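Local coordinates for protein 6-phosphogluconate dehydrogenase (Decarboxylating) (Geobacter metallireducens, PDB 4E21) that probably catalyses the NADP-dependent oxidative decarboxylation of 6-phosphogluconate in the pentose phosphate pathway, at residues G115-H118 with R124-D127; Q120-R125 with A205-K210; A222-G227 with W278-S283. One frame throughout, in Å; residues are numbered along the deposited sequence.

Contact 1: residues G115-H118 with R124-D127; sequences GNSH and RRAD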
ATOM      1  N   GLY B 115      15.983   9.334  25.634  1.00 30.69           N
ATOM      2  CA  GLY B 115      16.401   9.105  24.263  1.00 29.86           C
ATOM      3  C   GLY B 115      15.443   8.200  23.513  1.00 31.53           C
ATOM      4  O   GLY B 115      14.314   7.965  23.950  1.00 29.64           O
ATOM      5  N   ASN B 116      15.912   7.680  22.384  1.00 33.19           N
ATOM      6  CA  ASN B 116      15.125   6.807  21.525  1.00 33.47           C
ATOM      7  C   ASN B 116      15.351   5.329  21.812  1.00 32.47           C
ATOM      8  O   ASN B 116      15.885   4.601  20.987  1.00 33.60           O
ATOM      9  CB  ASN B 116      15.461   7.115  20.072  1.00 36.94           C
ATOM     10  CG  ASN B 116      15.149   8.548  19.711  1.00 41.70           C
ATOM     11  OD1 ASN B 116      14.000   8.981  19.815  1.00 44.11           O
ATOM     12  ND2 ASN B 116      16.169   9.300  19.292  1.00 44.53           N
ATOM     13  N   SER B 117      14.958   4.893  23.000  1.00 32.46           N
ATOM     14  CA  SER B 117      15.045   3.492  23.361  1.00 30.69           C
ATOM     15  C   SER B 117      13.752   2.811  22.950  1.00 27.63           C
ATOM     16  O   SER B 117      12.705   3.457  22.894  1.00 27.40           O
ATOM     17  CB  SER B 117      15.257   3.354  24.874  1.00 29.31           C
ATOM     18  OG  SER B 117      16.616   3.582  25.211  1.00 33.86           O
ATOM     19  N   HIS B 118      13.825   1.517  22.654  1.00 25.80           N
ATOM     20  CA  HIS B 118      12.630   0.742  22.396  1.00 25.72           C
ATOM     21  C   HIS B 118      11.951   0.366  23.722  1.00 26.59           C
ATOM     22  O   HIS B 118      12.606  -0.085  24.660  1.00 27.35           O
ATOM     23  CB  HIS B 118      12.955  -0.507  21.581  1.00 26.63           C
ATOM     24  CG  HIS B 118      11.738  -1.282  21.183  1.00 28.16           C
ATOM     25  ND1 HIS B 118      11.232  -2.317  21.940  1.00 28.34           N
ATOM     26  CD2 HIS B 118      10.893  -1.135  20.132  1.00 28.78           C
ATOM     27  CE1 HIS B 118      10.149  -2.799  21.354  1.00 30.08           C
ATOM     28  NE2 HIS B 118       9.916  -2.094  20.260  1.00 27.87           N
ATOM     29  N   ARG B 124      12.449  -4.001  30.761  1.00 30.36           N
ATOM     30  CA  ARG B 124      13.493  -4.801  31.385  1.00 29.85           C
ATOM     31  C   ARG B 124      14.328  -3.932  32.324  1.00 32.24           C
ATOM     32  O   ARG B 124      14.541  -4.275  33.495  1.00 31.45           O
ATOM     33  CB  ARG B 124      14.389  -5.454  30.339  1.00 29.09           C
ATOM     34  CG  ARG B 124      15.737  -5.844  30.908  1.00 34.13           C
ATOM     35  CD  ARG B 124      16.653  -6.476  29.896  1.00 35.78           C
ATOM     36  NE  ARG B 124      16.923  -5.611  28.752  1.00 33.64           N
ATOM     37  CZ  ARG B 124      17.936  -4.758  28.680  1.00 32.75           C
ATOM     38  NH1 ARG B 124      18.784  -4.620  29.687  1.00 35.62           N
ATOM     39  NH2 ARG B 124      18.101  -4.041  27.590  1.00 34.78           N
ATOM     40  N   ARG B 125      14.799  -2.806  31.801  1.00 30.99           N
ATOM     41  CA  ARG B 125      15.622  -1.894  32.580  1.00 29.84           C
ATOM     42  C   ARG B 125      14.916  -1.433  33.853  1.00 30.69           C
ATOM     43  O   ARG B 125      15.547  -1.318  34.896  1.00 28.89           O
ATOM     44  CB  ARG B 125      16.029  -0.688  31.731  1.00 27.47           C
ATOM     45  CG  ARG B 125      17.111  -1.011  30.731  1.00 29.90           C
ATOM     46  CD  ARG B 125      17.290   0.104  29.730  1.00 28.12           C
ATOM     47  NE  ARG B 125      18.190  -0.299  28.658  1.00 30.18           N
ATOM     48  CZ  ARG B 125      18.196   0.209  27.423  1.00 30.58           C
ATOM     49  NH1 ARG B 125      17.339   1.161  27.062  1.00 29.79           N
ATOM     50  NH2 ARG B 125      19.077  -0.241  26.540  1.00 30.61           N
ATOM     51  N   ALA B 126      13.613  -1.157  33.770  1.00 30.12           N
ATOM     52  CA  ALA B 126      12.907  -0.632  34.933  1.00 30.32           C
ATOM     53  C   ALA B 126      12.926  -1.668  36.039  1.00 30.96           C
ATOM     54  O   ALA B 126      13.022  -1.319  37.210  1.00 30.01           O
ATOM     55  CB  ALA B 126      11.474  -0.232  34.593  1.00 25.33           C
ATOM     56  N   ASP B 127      12.837  -2.937  35.648  1.00 31.53           N
ATOM     57  CA  ASP B 127      12.826  -4.056  36.585  1.00 33.52           C
ATOM     58  C   ASP B 127      14.160  -4.253  37.271  1.00 34.34           C
ATOM     59  O   ASP B 127      14.233  -4.509  38.475  1.00 34.04           O
ATOM     60  CB  ASP B 127      12.475  -5.340  35.860  1.00 36.45           C
ATOM     61  CG  ASP B 127      11.012  -5.612  35.883  1.00 45.82           C
ATOM     62  OD1 ASP B 127      10.387  -5.268  36.914  1.00 51.76           O
ATOM     63  OD2 ASP B 127      10.487  -6.162  34.883  1.00 47.55           O
TER

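Contact 2: residues Q120-R125 with A205-K210; sequences QDDIRR and AGHFVK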
ATOM      1  N   GLN B 120      10.332  -2.060  24.964  1.00 26.34           N
ATOM      2  CA  GLN B 120      10.580  -3.363  25.591  1.00 27.81           C
ATOM      3  C   GLN B 120      11.863  -3.360  26.447  1.00 30.25           C
ATOM      4  O   GLN B 120      11.943  -4.068  27.467  1.00 26.18           O
ATOM      5  CB  GLN B 120      10.566  -4.507  24.576  1.00 29.60           C
ATOM      6  CG  GLN B 120       9.139  -4.911  24.183  1.00 32.97           C
ATOM      7  CD  GLN B 120       9.026  -5.650  22.835  1.00 35.57           C
ATOM      8  OE1 GLN B 120       9.963  -6.320  22.388  1.00 40.14           O
ATOM      9  NE2 GLN B 120       7.860  -5.540  22.199  1.00 32.69           N
ATOM     10  N   ASP B 121      12.840  -2.546  26.048  1.00 27.77           N
ATOM     11  CA  ASP B 121      14.039  -2.356  26.847  1.00 27.35           C
ATOM     12  C   ASP B 121      13.769  -1.542  28.124  1.00 28.41           C
ATOM     13  O   ASP B 121      14.412  -1.777  29.140  1.00 31.08           O
ATOM     14  CB  ASP B 121      15.153  -1.677  26.040  1.00 28.29           C
ATOM     15  CG  ASP B 121      15.691  -2.546  24.917  1.00 29.70           C
ATOM     16  OD1 ASP B 121      15.896  -3.760  25.124  1.00 30.16           O
ATOM     17  OD2 ASP B 121      15.939  -1.996  23.823  1.00 30.94           O
ATOM     18  N   ASP B 122      12.847  -0.581  28.084  1.00 27.55           N
ATOM     19  CA  ASP B 122      12.481   0.152  29.305  1.00 27.12           C
ATOM     20  C   ASP B 122      11.858  -0.780  30.333  1.00 27.71           C
ATOM     21  O   ASP B 122      12.109  -0.660  31.545  1.00 27.38           O
ATOM     22  CB  ASP B 122      11.474   1.252  29.006  1.00 26.35           C
ATOM     23  CG  ASP B 122      12.005   2.290  28.044  1.00 27.42           C
ATOM     24  OD1 ASP B 122      13.171   2.740  28.192  1.00 30.07           O
ATOM     25  OD2 ASP B 122      11.241   2.668  27.144  1.00 25.06           O
ATOM     26  N   ILE B 123      11.019  -1.694  29.850  1.00 26.58           N
ATOM     27  CA  ILE B 123      10.397  -2.664  30.730  1.00 28.86           C
ATOM     28  C   ILE B 123      11.445  -3.507  31.481  1.00 31.34           C
ATOM     29  O   ILE B 123      11.348  -3.686  32.702  1.00 30.46           O
ATOM     30  CB  ILE B 123       9.417  -3.567  29.989  1.00 29.16           C
ATOM     31  CG1 ILE B 123       8.200  -2.752  29.525  1.00 27.81           C
ATOM     32  CG2 ILE B 123       8.957  -4.696  30.901  1.00 26.69           C
ATOM     33  CD1 ILE B 123       7.296  -3.516  28.590  1.00 25.71           C
ATOM     34  N   ARG B 124      12.449  -4.001  30.761  1.00 30.36           N
ATOM     35  CA  ARG B 124      13.493  -4.801  31.385  1.00 29.85           C
ATOM     36  C   ARG B 124      14.328  -3.932  32.324  1.00 32.24           C
ATOM     37  O   ARG B 124      14.541  -4.275  33.495  1.00 31.45           O
ATOM     38  CB  ARG B 124      14.389  -5.454  30.339  1.00 29.09           C
ATOM     39  CG  ARG B 124      15.737  -5.844  30.908  1.00 34.13           C
ATOM     40  CD  ARG B 124      16.653  -6.476  29.896  1.00 35.78           C
ATOM     41  NE  ARG B 124      16.923  -5.611  28.752  1.00 33.64           N
ATOM     42  CZ  ARG B 124      17.936  -4.758  28.680  1.00 32.75           C
ATOM     43  NH1 ARG B 124      18.784  -4.620  29.687  1.00 35.62           N
ATOM     44  NH2 ARG B 124      18.101  -4.041  27.590  1.00 34.78           N
ATOM     45  N   ARG B 125      14.799  -2.806  31.801  1.00 30.99           N
ATOM     46  CA  ARG B 125      15.622  -1.894  32.580  1.00 29.84           C
ATOM     47  C   ARG B 125      14.916  -1.433  33.853  1.00 30.69           C
ATOM     48  O   ARG B 125      15.547  -1.318  34.896  1.00 28.89           O
ATOM     49  CB  ARG B 125      16.029  -0.688  31.731  1.00 27.47           C
ATOM     50  CG  ARG B 125      17.111  -1.011  30.731  1.00 29.90           C
ATOM     51  CD  ARG B 125      17.290   0.104  29.730  1.00 28.12           C
ATOM     52  NE  ARG B 125      18.190  -0.299  28.658  1.00 30.18           N
ATOM     53  CZ  ARG B 125      18.196   0.209  27.423  1.00 30.58           C
ATOM     54  NH1 ARG B 125      17.339   1.161  27.062  1.00 29.79           N
ATOM     55  NH2 ARG B 125      19.077  -0.241  26.540  1.00 30.61           N
ATOM     56  N   ALA B 205       5.638   3.052  28.551  1.00 24.59           N
ATOM     57  CA  ALA B 205       4.465   3.650  27.921  1.00 23.79           C
ATOM     58  C   ALA B 205       4.805   4.960  27.204  1.00 25.29           C
ATOM     59  O   ALA B 205       4.214   5.267  26.149  1.00 20.95           O
ATOM     60  CB  ALA B 205       3.351   3.864  28.933  1.00 21.06           C
ATOM     61  N   GLY B 206       5.735   5.728  27.779  1.00 21.90           N
ATOM     62  CA  GLY B 206       6.181   6.972  27.179  1.00 21.51           C
ATOM     63  C   GLY B 206       6.863   6.709  25.837  1.00 23.91           C
ATOM     64  O   GLY B 206       6.559   7.362  24.841  1.00 19.31           O
ATOM     65  N   HIS B 207       7.795   5.751  25.817  1.00 23.15           N
ATOM     66  CA  HIS B 207       8.494   5.402  24.585  1.00 23.35           C
ATOM     67  C   HIS B 207       7.564   4.684  23.615  1.00 22.40           C
ATOM     68  O   HIS B 207       7.735   4.801  22.415  1.00 20.77           O
ATOM     69  CB  HIS B 207       9.740   4.551  24.849  1.00 23.82           C
ATOM     70  CG  HIS B 207      10.908   5.338  25.360  1.00 25.81           C
ATOM     71  ND1 HIS B 207      11.950   4.762  26.052  1.00 25.98           N
ATOM     72  CD2 HIS B 207      11.196   6.658  25.279  1.00 25.75           C
ATOM     73  CE1 HIS B 207      12.831   5.690  26.375  1.00 26.47           C
ATOM     74  NE2 HIS B 207      12.397   6.851  25.923  1.00 28.08           N
ATOM     75  N   PHE B 208       6.583   3.950  24.131  1.00 21.49           N
ATOM     76  CA  PHE B 208       5.607   3.306  23.255  1.00 21.82           C
ATOM     77  C   PHE B 208       4.815   4.371  22.482  1.00 22.16           C
ATOM     78  O   PHE B 208       4.658   4.297  21.261  1.00 21.89           O
ATOM     79  CB  PHE B 208       4.652   2.412  24.038  1.00 21.80           C
ATOM     80  CG  PHE B 208       3.774   1.548  23.164  1.00 22.95           C
ATOM     81  CD1 PHE B 208       2.698   2.100  22.470  1.00 22.11           C
ATOM     82  CD2 PHE B 208       4.015   0.186  23.044  1.00 23.53           C
ATOM     83  CE1 PHE B 208       1.886   1.311  21.656  1.00 21.37           C
ATOM     84  CE2 PHE B 208       3.201  -0.616  22.230  1.00 25.67           C
ATOM     85  CZ  PHE B 208       2.132  -0.043  21.535  1.00 23.32           C
ATOM     86  N   VAL B 209       4.333   5.374  23.197  1.00 22.11           N
ATOM     87  CA  VAL B 209       3.577   6.428  22.556  1.00 21.68           C
ATOM     88  C   VAL B 209       4.448   7.298  21.652  1.00 21.89           C
ATOM     89  O   VAL B 209       3.993   7.738  20.598  1.00 23.84           O
ATOM     90  CB  VAL B 209       2.780   7.271  23.569  1.00 22.15           C
ATOM     91  CG1 VAL B 209       2.117   8.470  22.861  1.00 19.94           C
ATOM     92  CG2 VAL B 209       1.722   6.394  24.261  1.00 19.99           C
ATOM     93  N   LYS B 210       5.694   7.549  22.037  1.00 21.52           N
ATOM     94  CA  LYS B 210       6.577   8.367  21.198  1.00 22.61           C
ATOM     95  C   LYS B 210       6.880   7.650  19.874  1.00 21.82           C
ATOM     96  O   LYS B 210       6.968   8.270  18.810  1.00 21.21           O
ATOM     97  CB  LYS B 210       7.876   8.704  21.950  1.00 23.49           C
ATOM     98  CG  LYS B 210       9.043   9.066  21.051  1.00 22.36           C
ATOM     99  CD  LYS B 210       8.927  10.473  20.524  1.00 25.56           C
ATOM    100  CE  LYS B 210       9.902  10.722  19.378  1.00 26.14           C
ATOM    101  NZ  LYS B 210      11.303  10.561  19.817  1.00 33.14           N
TER

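Contact 3: residues A222-G227 with W278-S283; sequences AAYAEG and WLLDLS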
ATOM      1  N   ALA B 222       4.900  11.419   4.223  1.00 18.31           N
ATOM      2  CA  ALA B 222       4.609  10.696   2.991  1.00 18.42           C
ATOM      3  C   ALA B 222       3.351  11.203   2.256  1.00 18.36           C
ATOM      4  O   ALA B 222       3.334  11.257   1.030  1.00 20.06           O
ATOM      5  CB  ALA B 222       4.506   9.193   3.258  1.00 18.75           C
ATOM      6  N   ALA B 223       2.302  11.570   2.984  1.00 16.96           N
ATOM      7  CA  ALA B 223       1.101  12.105   2.333  1.00 17.80           C
ATOM      8  C   ALA B 223       1.397  13.431   1.618  1.00 18.99           C
ATOM      9  O   ALA B 223       1.003  13.639   0.462  1.00 17.37           O
ATOM     10  CB  ALA B 223      -0.038  12.280   3.339  1.00 15.45           C
ATOM     11  N   TYR B 224       2.078  14.338   2.312  1.00 17.71           N
ATOM     12  CA  TYR B 224       2.429  15.614   1.706  1.00 19.05           C
ATOM     13  C   TYR B 224       3.352  15.419   0.510  1.00 19.75           C
ATOM     14  O   TYR B 224       3.155  16.006  -0.564  1.00 20.84           O
ATOM     15  CB  TYR B 224       3.103  16.538   2.730  1.00 20.93           C
ATOM     16  CG  TYR B 224       2.168  17.147   3.759  1.00 19.09           C
ATOM     17  CD1 TYR B 224       1.164  18.015   3.377  1.00 18.34           C
ATOM     18  CD2 TYR B 224       2.314  16.869   5.108  1.00 18.38           C
ATOM     19  CE1 TYR B 224       0.311  18.583   4.306  1.00 18.90           C
ATOM     20  CE2 TYR B 224       1.476  17.435   6.051  1.00 19.24           C
ATOM     21  CZ  TYR B 224       0.469  18.294   5.647  1.00 19.09           C
ATOM     22  OH  TYR B 224      -0.376  18.877   6.577  1.00 16.86           O
ATOM     23  N   ALA B 225       4.368  14.590   0.709  1.00 20.28           N
ATOM     24  CA  ALA B 225       5.400  14.374  -0.286  1.00 20.55           C
ATOM     25  C   ALA B 225       4.799  13.789  -1.564  1.00 19.29           C
ATOM     26  O   ALA B 225       5.094  14.266  -2.655  1.00 22.45           O
ATOM     27  CB  ALA B 225       6.520  13.458   0.287  1.00 19.67           C
ATOM     28  N   GLU B 226       3.960  12.763  -1.429  1.00 18.57           N
ATOM     29  CA  GLU B 226       3.338  12.101  -2.577  1.00 18.83           C
ATOM     30  C   GLU B 226       2.436  13.083  -3.329  1.00 19.71           C
ATOM     31  O   GLU B 226       2.441  13.118  -4.563  1.00 19.51           O
ATOM     32  CB  GLU B 226       2.508  10.878  -2.154  1.00 18.66           C
ATOM     33  CG  GLU B 226       3.306   9.576  -1.962  1.00 21.42           C
ATOM     34  CD  GLU B 226       2.413   8.374  -1.556  1.00 22.65           C
ATOM     35  OE1 GLU B 226       1.153   8.485  -1.625  1.00 21.97           O
ATOM     36  OE2 GLU B 226       2.976   7.325  -1.169  1.00 20.22           O
ATOM     37  N   GLY B 227       1.679  13.881  -2.580  1.00 19.06           N
ATOM     38  CA  GLY B 227       0.760  14.828  -3.181  1.00 19.57           C
ATOM     39  C   GLY B 227       1.503  15.935  -3.905  1.00 20.53           C
ATOM     40  O   GLY B 227       1.162  16.283  -5.039  1.00 19.78           O
ATOM     41  N   TRP B 278       2.155  21.604  11.233  1.00 23.46           N
ATOM     42  CA  TRP B 278       3.530  21.999  11.442  1.00 25.74           C
ATOM     43  C   TRP B 278       4.369  21.487  10.289  1.00 24.93           C
ATOM     44  O   TRP B 278       5.183  22.225   9.723  1.00 26.56           O
ATOM     45  CB  TRP B 278       4.018  21.471  12.794  1.00 24.76           C
ATOM     46  CG  TRP B 278       5.480  21.599  13.030  1.00 29.54           C
ATOM     47  CD1 TRP B 278       6.392  20.572  13.134  1.00 31.26           C
ATOM     48  CD2 TRP B 278       6.218  22.811  13.231  1.00 32.04           C
ATOM     49  NE1 TRP B 278       7.650  21.081  13.371  1.00 34.23           N
ATOM     50  CE2 TRP B 278       7.568  22.450  13.438  1.00 32.64           C
ATOM     51  CE3 TRP B 278       5.872  24.164  13.246  1.00 34.75           C
ATOM     52  CZ2 TRP B 278       8.564  23.394  13.652  1.00 34.20           C
ATOM     53  CZ3 TRP B 278       6.865  25.101  13.469  1.00 37.43           C
ATOM     54  CH2 TRP B 278       8.193  24.714  13.661  1.00 40.27           C
ATOM     55  N   LEU B 279       4.141  20.237   9.905  1.00 22.68           N
ATOM     56  CA  LEU B 279       4.836  19.669   8.752  1.00 24.80           C
ATOM     57  C   LEU B 279       4.643  20.471   7.446  1.00 24.29           C
ATOM     58  O   LEU B 279       5.584  20.591   6.649  1.00 24.85           O
ATOM     59  CB  LEU B 279       4.469  18.192   8.574  1.00 25.38           C
ATOM     60  CG  LEU B 279       5.130  17.314   9.657  1.00 24.46           C
ATOM     61  CD1 LEU B 279       4.461  15.942   9.760  1.00 19.17           C
ATOM     62  CD2 LEU B 279       6.634  17.194   9.413  1.00 22.75           C
ATOM     63  N   LEU B 280       3.455  21.039   7.246  1.00 22.75           N
ATOM     64  CA  LEU B 280       3.204  21.889   6.071  1.00 25.30           C
ATOM     65  C   LEU B 280       4.036  23.153   6.171  1.00 25.14           C
ATOM     66  O   LEU B 280       4.689  23.552   5.201  1.00 25.25           O
ATOM     67  CB  LEU B 280       1.716  22.241   5.909  1.00 21.38           C
ATOM     68  CG  LEU B 280       1.340  23.172   4.745  1.00 24.68           C
ATOM     69  CD1 LEU B 280       1.550  22.495   3.395  1.00 22.14           C
ATOM     70  CD2 LEU B 280      -0.096  23.623   4.866  1.00 22.36           C
ATOM     71  N   ASP B 281       4.004  23.771   7.351  1.00 25.29           N
ATOM     72  CA  ASP B 281       4.798  24.977   7.629  1.00 25.54           C
ATOM     73  C   ASP B 281       6.245  24.739   7.252  1.00 25.98           C
ATOM     74  O   ASP B 281       6.889  25.623   6.707  1.00 27.15           O
ATOM     75  CB  ASP B 281       4.714  25.375   9.112  1.00 25.65           C
ATOM     76  CG  ASP B 281       3.343  25.894   9.494  1.00 28.73           C
ATOM     77  OD1 ASP B 281       2.491  26.045   8.587  1.00 29.43           O
ATOM     78  OD2 ASP B 281       3.102  26.160  10.691  1.00 31.14           O
ATOM     79  N   LEU B 282       6.745  23.537   7.547  1.00 25.05           N
ATOM     80  CA  LEU B 282       8.125  23.178   7.242  1.00 24.95           C
ATOM     81  C   LEU B 282       8.337  22.955   5.752  1.00 25.81           C
ATOM     82  O   LEU B 282       9.367  23.341   5.197  1.00 25.60           O
ATOM     83  CB  LEU B 282       8.533  21.921   8.007  1.00 23.39           C
ATOM     84  CG  LEU B 282       8.567  22.035   9.543  1.00 30.26           C
ATOM     85  CD1 LEU B 282       9.092  20.735  10.239  1.00 28.64           C
ATOM     86  CD2 LEU B 282       9.393  23.247   9.973  1.00 29.89           C
ATOM     87  N   SER B 283       7.375  22.290   5.118  1.00 25.55           N
ATOM     88  CA  SER B 283       7.434  22.064   3.676  1.00 26.83           C
ATOM     89  C   SER B 283       7.464  23.394   2.946  1.00 26.29           C
ATOM     90  O   SER B 283       8.221  23.558   1.997  1.00 25.33           O
ATOM     91  CB  SER B 283       6.223  21.260   3.195  1.00 25.79           C
ATOM     92  OG  SER B 283       6.329  19.919   3.647  1.00 31.29           O
TER

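Contact 1: residues G115-H118 with R124-D127
In the Rossmann-type NAD-binding domain, Ser117 in the loop between strand 110-113 and helix 119-130 meets Arg125, which reaches back to it from nearly two turns into that helix. The backbones stay well apart, with the CA atoms of Ser117 and Arg125 10.7 Å from each other, so the long arginine side chain spans the gap. Its chain is extended from CG to NE (chi2 168°, chi3 -172°), and this straight run delivers the guanidinium to the loop. There NH1 of Arg125 gives a weak hydrogen bond to OG of Ser117, 3.1 Å long and bent to 132° at the hydrogen. The hydroxyl lies at the edge of the guanidinium, near its plane, and CB of Ser117 follows at the same edge, 3.7 Å from NH1 of Arg125.

Each polar end has a stronger partner elsewhere: Asp113, at the end of the preceding strand, hydrogen-bonds the Ser117 hydroxyl, while Asp95 forms a salt bridge with NE of Arg125. Held by Asp95, the guanidinium would present NH1 to the loop with little freedom to turn. Val94 and Leu98 of helix 94-101 and Tyr136 of strand 135-142 pack around the arginine, and the contact is buried. Such a loop from the C-terminal end of a strand into the following helix belongs to the beta-alpha-beta unit of the Rossmann fold.

Contact 2: residues Q120-R125 with A205-K210
Asp122 and His207 make the direct contact between helix 119-130 and the start of the long helix 205-232, and it is almost wholly polar. OD2 of Asp122 accepts a hydrogen bond from ND1 of His207 at 2.5 Å, shorter than usual and perhaps not exact at this resolution, with an angle of 139° at the hydrogen. The oxygen approaches the imidazole at its edge, near the ring plane, while the carboxylate is turned 37° from that plane. The other oxygen is also near, OD1 of Asp122 lying 3.2 Å from ND1 of His207. The two side chains cross at about a right angle. Both have CG anti to their own carbonyl carbon, which sends the two groups into the gap between helices whose nearest CA atoms, those of Asp122 and His207, are 8.1 Å apart.

The imidazole is held on its other side too, where NE2 of His207 makes a weak hydrogen bond to the carbonyl of Val139, so that both ring nitrogens have partners and the ring's rotation is restrained.

Within the first helix, a weak salt bridge joins NH2 of Arg124 to OD1 of Asp121 at 3.3 Å, the acceptor lying in the guanidinium plane; the same NH2 also forms a salt bridge with Asp95. CB of Asp121 sits over one face of the Arg125 guanidinium.

Packing against the second subunit flanks the pair: Phe208 meets Tyr258 of that subunit, and Ile123 also touches it. The result is a buried His-carboxylate hydrogen bond joining the Rossmann-type NAD-binding domain to the first turn of the helix that leads into the all-helical C-terminal region.

Contact 3: residues A222-G227 with W278-S283
The helical segments 222-227 and 278-283 approach most closely at Tyr224 and Leu280, whose CA atoms are 7.7 Å apart. Both are regular, with i to i+4 backbone bonds such as Glu226 N to Ala222 O and Ser283 N to Leu279 O.

Tyr224 supplies the whole of the first segment's share in the contact. With CG anti to its carbonyl carbon (chi1 -74°), its ring projects across the gap to the backbone-proximal carbons of two successive leucines. CE2 of Tyr224 lies 4.0 Å from CB of Leu279, and at the neighbouring ring atom, CZ of Tyr224 is 4.1 Å from CB of Leu280. The phenol oxygen OH of Tyr224 is also 4.0 Å from CB of Leu280. Both methylenes come to the ring obliquely, and the side chains of Tyr224 and Leu280 cross at about a right angle.

Here the long helix 205-232 of the helical C-terminal region of the 6-phosphogluconate dehydrogenase family meets helix 278-289, and between the two segments one aromatic residue set among aliphatic carbons makes the join. Leu279 also packs on Leu220 and Met221 of the long helix. The buried hydroxyl of Tyr224 finds its polar partners just ahead of the second segment, at the carbonyl of Ile275 and the hydroxyl of Ser277, and those bonds anchor the tip of the ring.

One turn beyond Leu279, OG of Ser283 donates to O of Leu279 at 3.2 Å. The same carbonyl accepts from Ser283 N, and the two donors reach it from opposite faces of its plane, with OG tilted 34° out of it. Other subunits close round this site: Leu220 of the second subunit packs on Tyr224, and Met347 of the third on Leu279 and Ser283.

All three contacts are buried, but their chemistry differs. Contacts 1 and 2 adjoin, with centres 5 Å apart, and share helix 119-130: from it an arginine reaches the helix's own preceding loop, and an aspartate reaches the next domain. They touch where Gly115 O lies 3.0 Å from His207 NE2. Contact 3, its centre about 29 Å from that of contact 2 and across the chain's centre, is linked to it through helix 205-232. Polar groups carry contact 1, inside the NAD-binding domain, and contact 2, where that domain meets the helical region; carbon contacts carry contact 3. The second subunit reaches contacts 2 and 3, whereas no other chain touches the segments of contact 1.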